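Local coordinates for protein giardin subunit alpha-1 (Giardia intestinalis, PDB 4EVF) that is an annexin that binds phospholipids such as phosphatidylserine in a calcium-dependent way and takes part in attachment of the parasite to the intestinal mucosa, at residues P2-I7 and A39-A44; R89-A94 and D244-R249. One frame throughout, in Å; residues are numbered along the deposited sequence.

Contact 1: P2-I7 and A39-A44; sequences PKVTDI and AKAYVA
Val4 and Ala41 meet where two helices of the first predicted annexin repeat pass close together, in an all-helical module that illustrates how a small residue lets helices come near. The backbones approach most closely at Thr5 and Ala41, whose CA atoms lie 5.4 Å apart. Ala41 has just one methyl to offer, and it points toward the other segment: its CB packs on CG2 of Val4 at 3.6 Å, the shortest apolar approach here. The same methyl also rests on main-chain atoms of the first helical turn, 3.7 Å from Val4 O and 4.1 Å from Thr5 N, so it packs over the peptide unit linking those two residues as well as against a side chain. On the Thr5 side it is the methyl CG2 that comes nearest, a looser 4.4 Å from Ala41 CB. The interface is small, 97 Å² over both sides, and no hydrogen bond spans it; it rests on van der Waals packing.

The rotation of Val4 decides which branch does the touching. With chi1 at -63°, CG1 lies anti to the carbonyl carbon, while CG2 takes the crowded position between the backbone N and that carbon and is the branch that faces Ala41. Val4 also touches Lys37, one turn before Ala41 on helix 32-46. Farther along the same helix pair, Tyr42 continues the packing against Ala8, Lys12 and Ile15, and its OH is hydrogen-bonded to Asp53 OD2. Val4 itself is placed by the start of helix 4-16: Lys3 occupies the N-cap position, and its carbonyl O accepts a hydrogen bond from Ile7 N at 3.0 Å.

Contact 2: R89-A94 and D244-R249; sequences RNDHMA and DEKRMR
Met93 and Arg247 meet from the first turns of two helices, each preceded by an aspartate at the N-cap, Asp91 (psi 90°) and Asp244 (psi 97°), whose backbone is not yet helical. The two side chains cross at about a right angle. Arg247, with CG anti to its main-chain N and bends at chi2 and chi3, brings its guanidinium across the thioether chain: NH1 lies 3.6 Å from Met93 CB, and NH2 is 4.0 Å from Met93 SD. NH1 also comes 3.4 Å from Met93 O, at an oblique approach, but its salt-bridge partner is Asp97 OD1, farther along helix 92-100.

The segments belong to the second and fourth predicted repeats, which in annexins face one another across a hydrophilic centre; the charged groups gathered here are consistent with that. Each aspartate caps its own helix. Asp91 OD1 accepts from Ala94 N at 3.1 Å, and Asp244 OD1 from Arg247 N at 3.0 Å, both N-H groups approaching from well above the carboxylate plane. The other oxygen, Asp91 OD2, lies 4.2 Å from Lys246 NZ, too far for a salt bridge. A water between them donates to Asp91 OD2 at an unusually short 2.5 Å and accepts a weak bond from Lys246 NZ at 3.3 Å, a bridge that is at most tentative.

In the fold
The two contacts show two scales of an annexin's architecture. Contact 1 is local: it joins helices within the first predicted repeat, 32 residues apart in sequence, and its centre lies about 27 Å from the centre of the chain. Contact 2 brings together segments 150 residues apart, from the second and fourth predicted repeats, about 11 Å from the chain centre. Contact 1 closes before contact 2 opens along the chain; their centres are about 32 Å apart and their nearest atoms about 16 Å, so they do not touch. Apolar packing carries the first, whereas the second rests on a methionine packed across an arginine, with charged groups close by. The structure is the apo form.

Contact 1: P2-I7 and A39-A44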
ATOM      1  N   PRO A   2       7.192 -27.246  -5.143  1.00 27.07           N
ATOM      2  CA  PRO A   2       8.622 -27.357  -4.859  1.00 27.91           C
ATOM      3  C   PRO A   2       8.954 -27.109  -3.395  1.00 27.86           C
ATOM      4  O   PRO A   2       8.306 -26.301  -2.733  1.00 25.66           O
ATOM      5  CB  PRO A   2       9.234 -26.252  -5.737  1.00 31.18           C
ATOM      6  CG  PRO A   2       8.112 -25.832  -6.718  1.00 29.91           C
ATOM      7  CD  PRO A   2       6.974 -26.791  -6.522  1.00 30.92           C
ATOM      8  N   LYS A   3       9.967 -27.813  -2.902  1.00 26.10           N
ATOM      9  CA  LYS A   3      10.418 -27.655  -1.533  1.00 25.12           C
ATOM     10  C   LYS A   3      11.084 -26.295  -1.378  1.00 27.82           C
ATOM     11  O   LYS A   3      11.690 -25.792  -2.321  1.00 26.17           O
ATOM     12  CB  LYS A   3      11.401 -28.779  -1.187  1.00 29.23           C
ATOM     13  CG  LYS A   3      10.835 -30.180  -1.466  1.00 28.69           C
ATOM     14  CD  LYS A   3      11.773 -31.295  -1.013  1.00 37.85           C
ATOM     15  CE  LYS A   3      12.599 -31.862  -2.168  1.00 36.85           C
ATOM     16  NZ  LYS A   3      13.305 -33.131  -1.781  1.00 39.60           N
ATOM     17  N   VAL A   4      10.965 -25.700  -0.196  1.00 25.65           N
ATOM     18  CA  VAL A   4      11.591 -24.404   0.056  1.00 24.56           C
ATOM     19  C   VAL A   4      13.102 -24.449  -0.181  1.00 27.04           C
ATOM     20  O   VAL A   4      13.695 -23.460  -0.597  1.00 22.28           O
ATOM     21  CB  VAL A   4      11.287 -23.856   1.475  1.00 22.75           C
ATOM     22  CG1 VAL A   4       9.790 -23.612   1.655  1.00 25.03           C
ATOM     23  CG2 VAL A   4      11.794 -24.804   2.553  1.00 26.67           C
ATOM     24  N   THR A   5      13.732 -25.589   0.084  1.00 26.84           N
ATOM     25  CA  THR A   5      15.166 -25.688  -0.151  1.00 25.68           C
ATOM     26  C   THR A   5      15.467 -25.586  -1.646  1.00 26.30           C
ATOM     27  O   THR A   5      16.464 -24.990  -2.055  1.00 24.56           O
ATOM     28  CB  THR A   5      15.763 -26.996   0.416  1.00 26.86           C
ATOM     29  OG1 THR A   5      14.953 -28.104   0.003  1.00 29.80           O
ATOM     30  CG2 THR A   5      15.817 -26.945   1.941  1.00 26.24           C
ATOM     31  N   ASP A   6      14.592 -26.154  -2.468  1.00 26.49           N
ATOM     32  CA  ASP A   6      14.799 -26.106  -3.908  1.00 27.54           C
ATOM     33  C   ASP A   6      14.549 -24.711  -4.490  1.00 26.79           C
ATOM     34  O   ASP A   6      15.296 -24.269  -5.360  1.00 24.11           O
ATOM     35  CB  ASP A   6      13.958 -27.162  -4.618  1.00 28.45           C
ATOM     36  CG  ASP A   6      14.496 -28.564  -4.410  1.00 33.70           C
ATOM     37  OD1 ASP A   6      15.734 -28.744  -4.442  1.00 34.54           O
ATOM     38  OD2 ASP A   6      13.685 -29.487  -4.209  1.00 31.85           O
ATOM     39  N   ILE A   7      13.511 -24.030  -4.005  1.00 23.62           N
ATOM     40  CA  ILE A   7      13.295 -22.622  -4.350  1.00 22.89           C
ATOM     41  C   ILE A   7      14.476 -21.771  -3.906  1.00 24.34           C
ATOM     42  O   ILE A   7      14.897 -20.851  -4.614  1.00 23.02           O
ATOM     43  CB  ILE A   7      12.034 -22.055  -3.679  1.00 21.52           C
ATOM     44  CG1 ILE A   7      10.834 -22.963  -3.938  1.00 22.47           C
ATOM     45  CG2 ILE A   7      11.762 -20.614  -4.146  1.00 22.12           C
ATOM     46  CD1 ILE A   7       9.652 -22.643  -3.055  1.00 22.14           C
ATOM     47  N   ALA A  39      13.142 -17.592   2.587  1.00 16.95           N
ATOM     48  CA  ALA A  39      14.276 -16.867   3.149  1.00 18.74           C
ATOM     49  C   ALA A  39      14.909 -17.656   4.296  1.00 20.07           C
ATOM     50  O   ALA A  39      16.129 -17.620   4.490  1.00 18.70           O
ATOM     51  CB  ALA A  39      13.841 -15.503   3.641  1.00 16.93           C
ATOM     52  N   LYS A  40      14.074 -18.346   5.071  1.00 17.77           N
ATOM     53  CA  LYS A  40      14.594 -19.204   6.140  1.00 20.44           C
ATOM     54  C   LYS A  40      15.417 -20.347   5.573  1.00 18.13           C
ATOM     55  O   LYS A  40      16.494 -20.636   6.079  1.00 23.56           O
ATOM     56  CB  LYS A  40      13.482 -19.759   7.037  1.00 18.27           C
ATOM     57  CG  LYS A  40      12.988 -18.770   8.090  1.00 21.11           C
ATOM     58  CD  LYS A  40      12.124 -19.461   9.131  1.00 23.29           C
ATOM     59  CE  LYS A  40      12.948 -20.440   9.958  1.00 23.88           C
ATOM     60  NZ  LYS A  40      13.524 -19.841  11.188  1.00 22.64           N
ATOM     61  N   ALA A  41      14.915 -20.992   4.525  1.00 17.97           N
ATOM     62  CA  ALA A  41      15.628 -22.116   3.922  1.00 19.62           C
ATOM     63  C   ALA A  41      16.942 -21.597   3.362  1.00 20.28           C
ATOM     64  O   ALA A  41      17.988 -22.232   3.459  1.00 21.68           O
ATOM     65  CB  ALA A  41      14.794 -22.750   2.836  1.00 20.97           C
ATOM     66  N   TYR A  42      16.884 -20.402   2.801  1.00 21.47           N
ATOM     67  CA  TYR A  42      18.053 -19.827   2.170  1.00 19.22           C
ATOM     68  C   TYR A  42      19.199 -19.614   3.153  1.00 18.82           C
ATOM     69  O   TYR A  42      20.349 -19.958   2.861  1.00 20.96           O
ATOM     70  CB  TYR A  42      17.680 -18.514   1.487  1.00 18.05           C
ATOM     71  CG  TYR A  42      18.809 -17.954   0.662  1.00 21.18           C
ATOM     72  CD1 TYR A  42      18.905 -18.229  -0.699  1.00 23.54           C
ATOM     73  CD2 TYR A  42      19.788 -17.165   1.245  1.00 22.57           C
ATOM     74  CE1 TYR A  42      19.953 -17.713  -1.463  1.00 23.49           C
ATOM     75  CE2 TYR A  42      20.830 -16.642   0.492  1.00 25.15           C
ATOM     76  CZ  TYR A  42      20.906 -16.921  -0.855  1.00 22.91           C
ATOM     77  OH  TYR A  42      21.948 -16.400  -1.589  1.00 28.17           O
ATOM     78  N   VAL A  43      18.903 -19.043   4.317  1.00 19.58           N
ATOM     79  CA  VAL A  43      19.975 -18.720   5.249  1.00 25.34           C
ATOM     80  C   VAL A  43      20.544 -20.003   5.868  1.00 24.22           C
ATOM     81  O   VAL A  43      21.748 -20.110   6.071  1.00 24.53           O
ATOM     82  CB  VAL A  43      19.554 -17.700   6.339  1.00 25.83           C
ATOM     83  CG1 VAL A  43      18.591 -18.330   7.329  1.00 23.95           C
ATOM     84  CG2 VAL A  43      20.781 -17.180   7.059  1.00 29.12           C
ATOM     85  N   ALA A  44      19.672 -20.970   6.146  1.00 22.84           N
ATOM     86  CA  ALA A  44      20.105 -22.283   6.623  1.00 23.44           C
ATOM     87  C   ALA A  44      21.054 -22.945   5.614  1.00 27.25           C
ATOM     88  O   ALA A  44      22.119 -23.456   5.979  1.00 24.87           O
ATOM     89  CB  ALA A  44      18.892 -23.179   6.891  1.00 23.39           C
TER

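Contact 2: R89-A94 and D244-R249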
ATOM      1  N   ARG A  89      10.868  16.520   5.739  1.00 24.17           N
ATOM      2  CA  ARG A  89       9.550  17.078   5.454  1.00 23.04           C
ATOM      3  C   ARG A  89       8.561  15.927   5.296  1.00 22.24           C
ATOM      4  O   ARG A  89       8.866  14.946   4.616  1.00 21.61           O
ATOM      5  CB  ARG A  89       9.630  17.863   4.155  1.00 25.28           C
ATOM      6  CG  ARG A  89       8.652  19.004   3.997  1.00 30.36           C
ATOM      7  CD  ARG A  89       9.119  19.878   2.824  1.00 33.83           C
ATOM      8  NE  ARG A  89      10.357  19.324   2.276  1.00 35.57           N
ATOM      9  CZ  ARG A  89      10.774  19.492   1.026  1.00 35.03           C
ATOM     10  NH1 ARG A  89      10.058  20.220   0.179  1.00 27.60           N
ATOM     11  NH2 ARG A  89      11.907  18.920   0.627  1.00 35.00           N
ATOM     12  N   ASN A  90       7.387  16.025   5.911  1.00 19.56           N
ATOM     13  CA  ASN A  90       6.451  14.897   5.873  1.00 21.81           C
ATOM     14  C   ASN A  90       6.190  14.401   4.446  1.00 26.42           C
ATOM     15  O   ASN A  90       5.799  15.181   3.583  1.00 21.32           O
ATOM     16  CB  ASN A  90       5.122  15.253   6.542  1.00 22.48           C
ATOM     17  CG  ASN A  90       5.255  15.501   8.047  1.00 20.54           C
ATOM     18  OD1 ASN A  90       6.184  15.022   8.705  1.00 21.67           O
ATOM     19  ND2 ASN A  90       4.317  16.251   8.591  1.00 18.04           N
ATOM     20  N   ASP A  91       6.395  13.103   4.202  1.00 21.68           N
ATOM     21  CA  ASP A  91       6.177  12.536   2.871  1.00 19.34           C
ATOM     22  C   ASP A  91       4.734  12.059   2.739  1.00 22.07           C
ATOM     23  O   ASP A  91       4.425  10.909   3.046  1.00 19.04           O
ATOM     24  CB  ASP A  91       7.162  11.380   2.602  1.00 19.57           C
ATOM     25  CG  ASP A  91       7.215  10.967   1.120  1.00 21.37           C
ATOM     26  OD1 ASP A  91       6.217  11.175   0.392  1.00 17.93           O
ATOM     27  OD2 ASP A  91       8.263  10.423   0.680  1.00 18.19           O
ATOM     28  N   HIS A  92       3.839  12.934   2.275  1.00 21.96           N
ATOM     29  CA  HIS A  92       2.419  12.572   2.250  1.00 22.86           C
ATOM     30  C   HIS A  92       2.121  11.404   1.306  1.00 21.00           C
ATOM     31  O   HIS A  92       1.266  10.567   1.595  1.00 19.88           O
ATOM     32  CB  HIS A  92       1.537  13.780   1.899  1.00 26.00           C
ATOM     33  CG  HIS A  92       1.602  14.889   2.903  1.00 26.93           C
ATOM     34  ND1 HIS A  92       0.802  16.009   2.830  1.00 28.50           N
ATOM     35  CD2 HIS A  92       2.368  15.047   4.009  1.00 27.74           C
ATOM     36  CE1 HIS A  92       1.078  16.814   3.840  1.00 28.10           C
ATOM     37  NE2 HIS A  92       2.026  16.256   4.570  1.00 26.59           N
ATOM     38  N   MET A  93       2.809  11.355   0.167  1.00 17.74           N
ATOM     39  CA  MET A  93       2.605  10.245  -0.744  1.00 21.02           C
ATOM     40  C   MET A  93       2.949   8.936  -0.048  1.00 17.70           C
ATOM     41  O   MET A  93       2.194   7.971  -0.128  1.00 17.38           O
ATOM     42  CB  MET A  93       3.417  10.416  -2.030  1.00 19.26           C
ATOM     43  CG  MET A  93       2.808  11.457  -2.977  1.00 21.13           C
ATOM     44  SD  MET A  93       3.782  11.654  -4.484  1.00 39.93           S
ATOM     45  CE  MET A  93       5.276  12.373  -3.813  1.00 31.46           C
ATOM     46  N   ALA A  94       4.077   8.927   0.654  1.00 16.32           N
ATOM     47  CA  ALA A  94       4.508   7.743   1.394  1.00 18.69           C
ATOM     48  C   ALA A  94       3.496   7.392   2.488  1.00 19.71           C
ATOM     49  O   ALA A  94       3.231   6.207   2.745  1.00 19.77           O
ATOM     50  CB  ALA A  94       5.875   7.968   1.996  1.00 17.66           C
ATOM     51  N   ASP A 244       7.205   7.072 -10.773  1.00 20.63           N
ATOM     52  CA  ASP A 244       7.655   7.205  -9.396  1.00 20.90           C
ATOM     53  C   ASP A 244       8.204   5.874  -8.897  1.00 25.01           C
ATOM     54  O   ASP A 244       7.435   5.003  -8.470  1.00 19.49           O
ATOM     55  CB  ASP A 244       6.469   7.622  -8.515  1.00 20.59           C
ATOM     56  CG  ASP A 244       6.878   7.941  -7.096  1.00 19.47           C
ATOM     57  OD1 ASP A 244       7.949   7.476  -6.634  1.00 21.29           O
ATOM     58  OD2 ASP A 244       6.117   8.666  -6.428  1.00 20.30           O
ATOM     59  N   GLU A 245       9.525   5.720  -8.946  1.00 21.61           N
ATOM     60  CA  GLU A 245      10.165   4.489  -8.482  1.00 26.32           C
ATOM     61  C   GLU A 245       9.984   4.258  -6.983  1.00 22.75           C
ATOM     62  O   GLU A 245       9.787   3.122  -6.543  1.00 21.67           O
ATOM     63  CB  GLU A 245      11.652   4.476  -8.837  1.00 23.80           C
ATOM     64  CG  GLU A 245      11.912   4.331 -10.329  1.00 24.38           C
ATOM     65  CD  GLU A 245      13.332   3.850 -10.631  1.00 29.34           C
ATOM     66  OE1 GLU A 245      14.252   4.136  -9.829  1.00 28.11           O
ATOM     67  OE2 GLU A 245      13.518   3.177 -11.667  1.00 30.31           O
ATOM     68  N   LYS A 246      10.045   5.329  -6.200  1.00 22.71           N
ATOM     69  CA  LYS A 246       9.966   5.175  -4.745  1.00 27.50           C
ATOM     70  C   LYS A 246       8.611   4.624  -4.288  1.00 22.45           C
ATOM     71  O   LYS A 246       8.568   3.724  -3.452  1.00 23.22           O
ATOM     72  CB  LYS A 246      10.323   6.477  -4.021  1.00 26.40           C
ATOM     73  CG  LYS A 246      11.723   6.978  -4.349  1.00 28.87           C
ATOM     74  CD  LYS A 246      12.398   7.582  -3.133  1.00 33.95           C
ATOM     75  CE  LYS A 246      11.623   8.770  -2.599  1.00 38.83           C
ATOM     76  NZ  LYS A 246      11.789   8.925  -1.117  1.00 38.16           N
ATOM     77  N   ARG A 247       7.524   5.150  -4.855  1.00 18.38           N
ATOM     78  CA  ARG A 247       6.182   4.616  -4.596  1.00 18.18           C
ATOM     79  C   ARG A 247       6.024   3.177  -5.066  1.00 18.57           C
ATOM     80  O   ARG A 247       5.411   2.358  -4.380  1.00 17.52           O
ATOM     81  CB  ARG A 247       5.107   5.463  -5.275  1.00 21.56           C
ATOM     82  CG  ARG A 247       3.731   4.796  -5.296  1.00 24.03           C
ATOM     83  CD  ARG A 247       2.724   5.579  -4.455  1.00 26.29           C
ATOM     84  NE  ARG A 247       2.268   6.741  -5.182  1.00 26.73           N
ATOM     85  CZ  ARG A 247       1.600   7.768  -4.667  1.00 24.60           C
ATOM     86  NH1 ARG A 247       1.288   7.830  -3.374  1.00 21.35           N
ATOM     87  NH2 ARG A 247       1.251   8.748  -5.474  1.00 20.64           N
ATOM     88  N   MET A 248       6.541   2.865  -6.245  1.00 17.86           N
ATOM     89  CA  MET A 248       6.381   1.512  -6.750  1.00 19.21           C
ATOM     90  C   MET A 248       7.121   0.529  -5.857  1.00 19.43           C
ATOM     91  O   MET A 248       6.651  -0.590  -5.641  1.00 17.07           O
ATOM     92  CB  MET A 248       6.807   1.387  -8.217  1.00 18.10           C
ATOM     93  CG  MET A 248       5.751   1.926  -9.192  1.00 17.07           C
ATOM     94  SD  MET A 248       4.073   1.314  -8.901  1.00 19.11           S
ATOM     95  CE  MET A 248       4.246  -0.358  -9.543  1.00 20.39           C
ATOM     96  N   ARG A 249       8.247   0.963  -5.310  1.00 15.04           N
ATOM     97  CA  ARG A 249       9.031   0.103  -4.428  1.00 20.30           C
ATOM     98  C   ARG A 249       8.320  -0.099  -3.089  1.00 22.04           C
ATOM     99  O   ARG A 249       8.286  -1.210  -2.551  1.00 19.87           O
ATOM    100  CB  ARG A 249      10.432   0.672  -4.199  1.00 20.27           C
ATOM    101  CG  ARG A 249      11.221  -0.140  -3.184  1.00 23.86           C
ATOM    102  CD  ARG A 249      12.022   0.749  -2.246  1.00 23.04           C
ATOM    103  NE  ARG A 249      12.401   0.042  -1.020  1.00 24.82           N
ATOM    104  CZ  ARG A 249      13.237   0.525  -0.108  1.00 24.15           C
ATOM    105  NH1 ARG A 249      13.800   1.707  -0.292  1.00 30.26           N
ATOM    106  NH2 ARG A 249      13.522  -0.181   0.979  1.00 27.16           N
TER
HETATM  107  O   HOH W   1       8.560   9.574  -1.614  1.00 23.55           O